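Local structure of putative pyridoxal phosphate-dependent transferase (Clostridium difficile, 4DQ6) at residues L105-L110 with K132-E137; I117-P122 with L167-N172; I140-K145 with Y155-N160. The protein binds pyridoxal-5'-phosphate and belongs to the class I and II aminotransferase family of pyridoxal phosphate-dependent enzymes. One frame throughout, in Å; residues are numbered along the deposited sequence.

Contact 1: residues L105-L110 with K132-E137; sequences LLINEL and KNNNRE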
# COMPACT_ATOMS: atom_id res chain seq x y z
N LEU A 105 7.64 5.82 -9.10
CA LEU A 105 6.75 5.83 -10.27
C LEU A 105 7.06 7.09 -11.12
O LEU A 105 7.07 7.00 -12.35
CB LEU A 105 5.28 5.74 -9.91
CG LEU A 105 4.86 4.43 -9.32
CD1 LEU A 105 3.35 4.52 -9.06
CD2 LEU A 105 5.14 3.15 -10.02
N LEU A 106 7.23 8.25 -10.47
CA LEU A 106 7.56 9.49 -11.19
C LEU A 106 8.82 9.30 -12.03
O LEU A 106 8.89 9.76 -13.19
CB LEU A 106 7.71 10.66 -10.24
CG LEU A 106 6.40 11.18 -9.58
CD1 LEU A 106 6.70 12.13 -8.43
CD2 LEU A 106 5.57 11.85 -10.69
N ILE A 107 9.82 8.66 -11.47
CA ILE A 107 11.09 8.44 -12.19
C ILE A 107 10.84 7.57 -13.40
O ILE A 107 11.34 7.87 -14.55
CB ILE A 107 12.14 7.78 -11.27
CG1 ILE A 107 12.70 8.81 -10.29
CG2 ILE A 107 13.25 7.14 -12.11
CD1 ILE A 107 13.54 8.22 -9.17
N ASN A 108 10.15 6.47 -13.25
CA ASN A 108 9.83 5.63 -14.38
C ASN A 108 9.06 6.35 -15.49
O ASN A 108 9.35 6.12 -16.71
CB ASN A 108 9.04 4.40 -13.95
CG ASN A 108 8.93 3.38 -15.05
OD1 ASN A 108 9.94 2.78 -15.51
ND2 ASN A 108 7.71 3.23 -15.56
N GLU A 109 8.12 7.22 -15.13
CA GLU A 109 7.23 7.87 -16.11
C GLU A 109 7.81 9.14 -16.74
O GLU A 109 7.49 9.45 -17.89
CB GLU A 109 5.86 8.19 -15.49
CG GLU A 109 5.08 7.00 -14.94
CD GLU A 109 4.90 5.88 -15.96
OE1 GLU A 109 4.59 6.13 -17.17
OE2 GLU A 109 5.12 4.69 -15.59
N LEU A 110 8.67 9.85 -16.00
CA LEU A 110 9.22 11.14 -16.44
C LEU A 110 10.54 11.04 -17.14
O LEU A 110 11.00 12.03 -17.75
CB LEU A 110 9.38 12.10 -15.24
CG LEU A 110 8.10 12.62 -14.62
CD1 LEU A 110 8.31 13.31 -13.27
CD2 LEU A 110 7.35 13.51 -15.61
N LYS A 132 18.85 4.20 -8.82
CA LYS A 132 19.57 3.01 -9.26
C LYS A 132 18.66 1.82 -9.52
O LYS A 132 18.84 1.06 -10.51
CB LYS A 132 20.66 2.65 -8.27
CG LYS A 132 21.75 3.71 -8.23
CD LYS A 132 22.84 3.39 -7.24
CE LYS A 132 24.03 4.35 -7.44
NZ LYS A 132 24.86 4.34 -6.20
N ASN A 133 17.68 1.62 -8.64
CA ASN A 133 16.79 0.48 -8.75
C ASN A 133 15.79 0.65 -9.90
O ASN A 133 15.15 -0.32 -10.34
CB ASN A 133 16.01 0.29 -7.47
CG ASN A 133 16.85 -0.21 -6.31
OD1 ASN A 133 17.90 -0.79 -6.48
ND2 ASN A 133 16.30 -0.03 -5.09
N ASN A 134 15.68 1.88 -10.40
CA ASN A 134 14.99 2.15 -11.67
C ASN A 134 15.87 2.25 -12.91
O ASN A 134 15.36 2.66 -13.92
CB ASN A 134 14.18 3.45 -11.56
CG ASN A 134 12.88 3.26 -10.86
OD1 ASN A 134 11.95 2.72 -11.44
ND2 ASN A 134 12.81 3.70 -9.62
N ASN A 135 17.13 1.86 -12.81
CA ASN A 135 18.07 1.84 -13.94
C ASN A 135 18.16 3.21 -14.59
O ASN A 135 18.23 3.35 -15.83
CB ASN A 135 17.71 0.74 -14.94
CG ASN A 135 17.62 -0.62 -14.27
OD1 ASN A 135 16.52 -1.17 -14.10
ND2 ASN A 135 18.75 -1.11 -13.76
N ARG A 136 18.18 4.24 -13.76
CA ARG A 136 18.58 5.55 -14.19
C ARG A 136 19.97 5.80 -13.62
O ARG A 136 20.46 5.07 -12.73
CB ARG A 136 17.59 6.63 -13.73
CG ARG A 136 16.36 6.87 -14.62
CD ARG A 136 15.54 5.64 -14.92
NE ARG A 136 14.31 5.92 -15.65
CZ ARG A 136 13.53 4.99 -16.20
NH1 ARG A 136 13.89 3.70 -16.19
NH2 ARG A 136 12.44 5.35 -16.84
N GLU A 137 20.62 6.82 -14.15
CA GLU A 137 22.00 7.17 -13.78
C GLU A 137 21.98 8.24 -12.69
O GLU A 137 21.45 9.31 -12.90
CB GLU A 137 22.80 7.71 -14.95
CG GLU A 137 24.23 8.02 -14.55
CD GLU A 137 25.16 8.51 -15.67
OE1 GLU A 137 24.82 8.43 -16.86
OE2 GLU A 137 26.27 8.99 -15.32
O HOH W 1 11.89 1.42 -13.89
O HOH W 2 10.47 3.54 -18.14
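Arg136 NH2 is gripped by two hydrogen bonds: one to Thr111 O, just past the end of helix 99-110, and one to a water 3.0 Å away from NH2 in the guanidinium plane. That water donates to Asn108 OD1 at 2.8 Å, so it relays between the two side chains. Asn108 O lies 3.2 Å from Arg136 NH2 as well, but at too poor an angle for a bond. Arg136 NH1 turns back on its own loop and donates to Asn134 O at 2.9 Å, almost along the C=O axis. With both terminal nitrogens tied, the guanidinium is fixed in rotation. Asn134 ND2 is held in turn by Val130 O and Ser104 OG. Beside these polar groups, Ile107 CG2, anti to the backbone N, presses on Asn134 CB at 3.8 Å and on the aliphatic CG and CD of Arg136. Asn135, with positive phi, is the C-prime residue of a Schellman motif that ends helix 126-133, and Asn134 and Arg136 flank it, both facing helix 99-110. The contact joins helix 99-110 to this turn, with Ile117 of strand 116-119 against Ile107, Phe265 of helix 255-267 against Leu105, and Arg267 of the second subunit packed on Asn134.

Contact 2: residues I117-P122 with L167-N172; sequences IMIQEP and LFILCN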
# COMPACT_ATOMS: atom_id res chain seq x y z
N ILE A 117 19.63 11.71 -13.13
CA ILE A 117 18.83 12.27 -12.05
C ILE A 117 19.82 12.68 -10.97
O ILE A 117 20.70 11.89 -10.57
CB ILE A 117 17.84 11.22 -11.50
CG1 ILE A 117 16.83 10.78 -12.59
CG2 ILE A 117 17.16 11.80 -10.26
CD1 ILE A 117 15.85 9.70 -12.18
N MET A 118 19.64 13.91 -10.49
CA MET A 118 20.55 14.52 -9.57
C MET A 118 19.98 14.56 -8.17
O MET A 118 18.77 14.86 -7.98
CB MET A 118 20.92 15.94 -10.04
CG MET A 118 21.88 16.66 -9.14
SD MET A 118 22.42 18.32 -9.63
CE MET A 118 23.56 17.95 -10.95
N ILE A 119 20.85 14.20 -7.21
CA ILE A 119 20.52 14.35 -5.75
C ILE A 119 21.65 15.07 -5.03
O ILE A 119 22.74 15.27 -5.63
CB ILE A 119 20.22 13.01 -5.03
CG1 ILE A 119 21.47 12.17 -4.87
CG2 ILE A 119 19.05 12.24 -5.69
CD1 ILE A 119 21.26 10.89 -4.05
N GLN A 120 21.45 15.56 -3.80
CA GLN A 120 22.51 16.18 -2.98
C GLN A 120 22.79 15.34 -1.74
O GLN A 120 21.90 15.16 -0.88
CB GLN A 120 22.10 17.57 -2.53
CG GLN A 120 21.68 18.51 -3.64
CD GLN A 120 21.07 19.80 -3.16
OE1 GLN A 120 20.01 19.81 -2.52
NE2 GLN A 120 21.72 20.92 -3.46
N GLU A 121 23.97 14.81 -1.62
CA GLU A 121 24.39 14.00 -0.46
C GLU A 121 25.22 14.82 0.53
O GLU A 121 25.86 15.78 0.16
CB GLU A 121 25.19 12.80 -0.97
CG GLU A 121 24.21 11.79 -1.59
CD GLU A 121 24.79 10.43 -1.90
OE1 GLU A 121 26.02 10.33 -1.96
OE2 GLU A 121 24.00 9.45 -2.07
N PRO A 122 25.22 14.45 1.81
CA PRO A 122 24.56 13.25 2.35
C PRO A 122 23.06 13.43 2.41
O PRO A 122 22.59 14.52 2.81
CB PRO A 122 25.20 13.12 3.72
CG PRO A 122 25.56 14.54 4.11
CD PRO A 122 25.96 15.22 2.80
N LEU A 167 15.92 15.26 -14.05
CA LEU A 167 15.18 15.45 -12.77
C LEU A 167 16.16 15.76 -11.67
O LEU A 167 17.29 15.25 -11.67
CB LEU A 167 14.35 14.18 -12.26
CG LEU A 167 13.24 13.61 -13.12
CD1 LEU A 167 12.64 12.32 -12.53
CD2 LEU A 167 12.14 14.67 -13.27
N PHE A 168 15.68 16.54 -10.69
CA PHE A 168 16.41 16.87 -9.50
C PHE A 168 15.56 16.50 -8.32
O PHE A 168 14.39 16.96 -8.26
CB PHE A 168 16.78 18.38 -9.50
CG PHE A 168 17.68 18.80 -8.35
CD1 PHE A 168 17.16 18.90 -7.06
CD2 PHE A 168 19.06 19.12 -8.57
CE1 PHE A 168 17.98 19.29 -6.02
CE2 PHE A 168 19.87 19.48 -7.50
CZ PHE A 168 19.32 19.57 -6.24
N ILE A 169 16.12 15.67 -7.43
CA ILE A 169 15.32 15.28 -6.27
C ILE A 169 15.86 16.09 -5.06
O ILE A 169 17.03 15.92 -4.68
CB ILE A 169 15.35 13.76 -5.96
CG1 ILE A 169 15.13 12.89 -7.20
CG2 ILE A 169 14.31 13.43 -4.85
CD1 ILE A 169 15.08 11.39 -6.94
N LEU A 170 15.00 16.95 -4.51
CA LEU A 170 15.37 17.90 -3.51
C LEU A 170 14.75 17.36 -2.20
O LEU A 170 13.57 16.84 -2.17
CB LEU A 170 14.78 19.29 -3.79
CG LEU A 170 14.63 20.31 -2.65
CD1 LEU A 170 16.04 20.79 -2.30
CD2 LEU A 170 13.75 21.48 -3.05
N CYS A 171 15.51 17.40 -1.09
CA CYS A 171 14.98 17.12 0.23
C CYS A 171 14.83 18.41 1.02
O CYS A 171 15.82 19.08 1.24
CB CYS A 171 15.94 16.15 0.93
SG CYS A 171 15.24 15.21 2.30
N ASN A 172 13.59 18.74 1.45
CA ASN A 172 13.28 20.04 2.08
C ASN A 172 12.19 19.92 3.09
O ASN A 172 11.07 19.87 2.69
CB ASN A 172 12.90 20.99 0.90
CG ASN A 172 12.42 22.38 1.29
OD1 ASN A 172 13.01 22.98 2.12
ND2 ASN A 172 11.39 22.93 0.55
O HOH W 3 18.40 18.12 -1.19
O HOH W 4 18.78 15.70 -2.63
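Strands 116-119 and 165-171 run parallel as neighbours in the central mixed sheet of the large domain, the hallmark of fold-type I pyridoxal phosphate enzymes. Both polar atoms of Met118's backbone are used across the pair: Met118 N donates to Leu167 O at 3.0 Å, and Met118 O receives Ile169 N at 2.8 Å, nearly along the C=O axis (176°). Further on the strands part and water takes over. One water donates to Ile169 O, 2.7 Å from that oxygen, and accepts from Gln120 N. A second donates to Gln120 OE1 at 2.7 Å and accepts from Cys171 N, so the amide side chain stands in for a backbone partner. Cys171, whose carbonyl oxygen is taken by Trp181 NE1, touches the pyridoxal-5'-phosphate. Glu121 has its carboxylate oxygens bound to Ile362 N and Asn128 ND2. Ile117 and Ile169 lie against Val131 of helix 126-133, while Phe168 packs on Leu189 of helix 183-195. Met118 SD makes a Met-aromatic contact at the Phe168 ring edge, 3.5 Å from CE2. Gln120 CD approaches that ring in its plane, 3.5 Å from Phe168 CZ, with the amide turned 71° from the ring.

Contact 3: residues I140-K145 with Y155-N160; sequences ISPLQK and YEDIEN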
# COMPACT_ATOMS: atom_id res chain seq x y z
N ILE A 140 25.42 12.93 -8.33
CA ILE A 140 25.40 13.46 -6.95
C ILE A 140 26.15 14.80 -6.96
O ILE A 140 27.31 14.86 -7.41
CB ILE A 140 26.09 12.50 -5.99
CG1 ILE A 140 25.51 11.08 -6.12
CG2 ILE A 140 26.05 13.08 -4.55
CD1 ILE A 140 26.20 9.97 -5.35
N SER A 141 25.47 15.86 -6.50
CA SER A 141 26.08 17.11 -6.18
C SER A 141 26.18 17.28 -4.69
O SER A 141 25.18 17.63 -4.06
CB SER A 141 25.32 18.28 -6.81
OG SER A 141 25.83 19.51 -6.31
N PRO A 142 27.32 16.95 -4.09
CA PRO A 142 27.33 16.94 -2.61
C PRO A 142 27.04 18.34 -2.05
O PRO A 142 27.42 19.36 -2.62
CB PRO A 142 28.71 16.46 -2.24
CG PRO A 142 29.27 15.80 -3.48
CD PRO A 142 28.58 16.45 -4.65
N LEU A 143 26.29 18.38 -0.96
CA LEU A 143 26.21 19.64 -0.21
C LEU A 143 27.63 20.10 0.16
O LEU A 143 28.55 19.30 0.29
CB LEU A 143 25.35 19.50 1.04
CG LEU A 143 23.90 19.10 0.82
CD1 LEU A 143 23.26 18.93 2.19
CD2 LEU A 143 23.12 20.10 0.02
N GLN A 144 27.81 21.42 0.28
CA GLN A 144 29.10 21.99 0.73
C GLN A 144 29.00 22.15 2.25
O GLN A 144 28.09 22.85 2.75
CB GLN A 144 29.38 23.35 0.03
CG GLN A 144 30.63 24.10 0.50
CD GLN A 144 30.89 25.38 -0.35
OE1 GLN A 144 30.03 25.82 -1.12
NE2 GLN A 144 32.09 25.94 -0.22
N LYS A 145 29.92 21.53 2.98
CA LYS A 145 30.10 21.80 4.39
C LYS A 145 31.05 22.97 4.51
O LYS A 145 32.22 22.86 4.09
CB LYS A 145 30.62 20.62 5.18
CG LYS A 145 30.55 20.90 6.67
CD LYS A 145 31.06 19.71 7.44
CE LYS A 145 30.96 19.94 8.92
NZ LYS A 145 31.59 18.77 9.60
N TYR A 155 26.12 25.31 -5.54
CA TYR A 155 25.43 25.75 -6.73
C TYR A 155 26.34 25.64 -7.95
O TYR A 155 25.84 25.31 -9.03
CB TYR A 155 24.90 27.17 -6.57
CG TYR A 155 23.83 27.31 -5.51
CD1 TYR A 155 22.54 26.79 -5.71
CD2 TYR A 155 24.12 27.90 -4.32
CE1 TYR A 155 21.56 26.91 -4.75
CE2 TYR A 155 23.13 28.03 -3.37
CZ TYR A 155 21.89 27.50 -3.58
OH TYR A 155 20.91 27.66 -2.64
N GLU A 156 27.64 25.94 -7.79
CA GLU A 156 28.62 25.76 -8.85
C GLU A 156 28.68 24.29 -9.26
O GLU A 156 28.74 23.99 -10.44
CB GLU A 156 30.03 26.24 -8.41
CG GLU A 156 31.10 26.22 -9.49
CD GLU A 156 32.48 26.66 -8.99
OE1 GLU A 156 33.25 27.24 -9.78
OE2 GLU A 156 32.79 26.41 -7.80
N ASP A 157 28.70 23.38 -8.28
CA ASP A 157 28.80 21.95 -8.59
C ASP A 157 27.57 21.46 -9.35
O ASP A 157 27.71 20.69 -10.33
CB ASP A 157 29.04 21.13 -7.32
CG ASP A 157 29.37 19.70 -7.61
OD1 ASP A 157 30.46 19.41 -8.19
OD2 ASP A 157 28.51 18.86 -7.29
N ILE A 158 26.39 21.92 -8.93
CA ILE A 158 25.11 21.59 -9.57
C ILE A 158 25.17 22.03 -11.04
O ILE A 158 24.93 21.22 -11.96
CB ILE A 158 23.95 22.34 -8.95
CG1 ILE A 158 23.71 21.83 -7.52
CG2 ILE A 158 22.68 22.10 -9.73
CD1 ILE A 158 22.64 22.58 -6.71
N GLU A 159 25.54 23.29 -11.26
CA GLU A 159 25.74 23.82 -12.63
C GLU A 159 26.72 22.99 -13.45
O GLU A 159 26.45 22.68 -14.65
CB GLU A 159 26.27 25.25 -12.53
CG GLU A 159 25.21 26.30 -12.34
CD GLU A 159 24.49 26.68 -13.64
OE1 GLU A 159 24.76 26.08 -14.70
OE2 GLU A 159 23.64 27.58 -13.57
N ASN A 160 27.82 22.60 -12.82
CA ASN A 160 28.89 21.86 -13.51
C ASN A 160 28.44 20.46 -13.95
O ASN A 160 28.97 19.89 -14.89
CB ASN A 160 30.09 21.72 -12.58
CG ASN A 160 31.09 22.86 -12.73
OD1 ASN A 160 30.77 23.88 -13.34
ND2 ASN A 160 32.25 22.75 -12.09
O HOH W 5 27.40 27.06 -2.80
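Ser141 OG donates to Asp157 OD2 at 2.9 Å, the one direct hydrogen bond between these segments, and it uses the anti lone pair of the carboxylate oxygen. Both side chains reach out with their first heavy branch anti to the backbone N: Ser141 OG at chi1 171° and Asp157 CG at chi1 -171°. The same hydroxyl lies against the aliphatic flank of Ile158, with CG1 3.4 Å from Ser141 OG. Pro142 adds its CD, 3.6 Å from Asp157 OD2, the proline crossing the aspartate side chain at about a right angle.

One shell out, Asp157 OD2 is shared with Lys161 NZ, a salt bridge from the next turn of helix 155-161; Lys161 NZ also donates to Ile140 O, tying the helix to the chain just before Ser141 by a second route, and its positive charge probably favours the ionised form of Asp157. Asp157 N is bound by Asp154 OD1 at the start of the helix, and Ser141 is anchored by backbone bonding to Ile119. Ile158 continues inward onto Met118 of strand 116-119 and onto Leu189 and Ile192 of helix 183-195.

Helix 155-161 thus lies in the connection from strand 137-140 to the parallel strand 165-171, an arrangement characteristic of a beta-alpha-beta crossover in an alpha/beta sheet.

Overall arrangement
From the N-terminal side, helix 99-110 opens contact 1, and strand 116-119 opens contact 2 before residues 132-137 close the first loop. Contacts 1 and 2 therefore cross. Residues 140-145 then open contact 3, in series after contact 1, and helix 155-161 closes it inside the larger loop that strand 165-171 completes. Strand 116-119 is the common element: Ile117 N probably bonds to Glu137 O of contact 1, and beyond its far end Glu121 O probably bonds to Leu143 N of contact 3. Leu110 CD1 also packs on Leu167 CD2, joining contacts 1 and 2 directly. Together they tie the sheet's edge strand 137-140 and its flanking helices to the sheet interior.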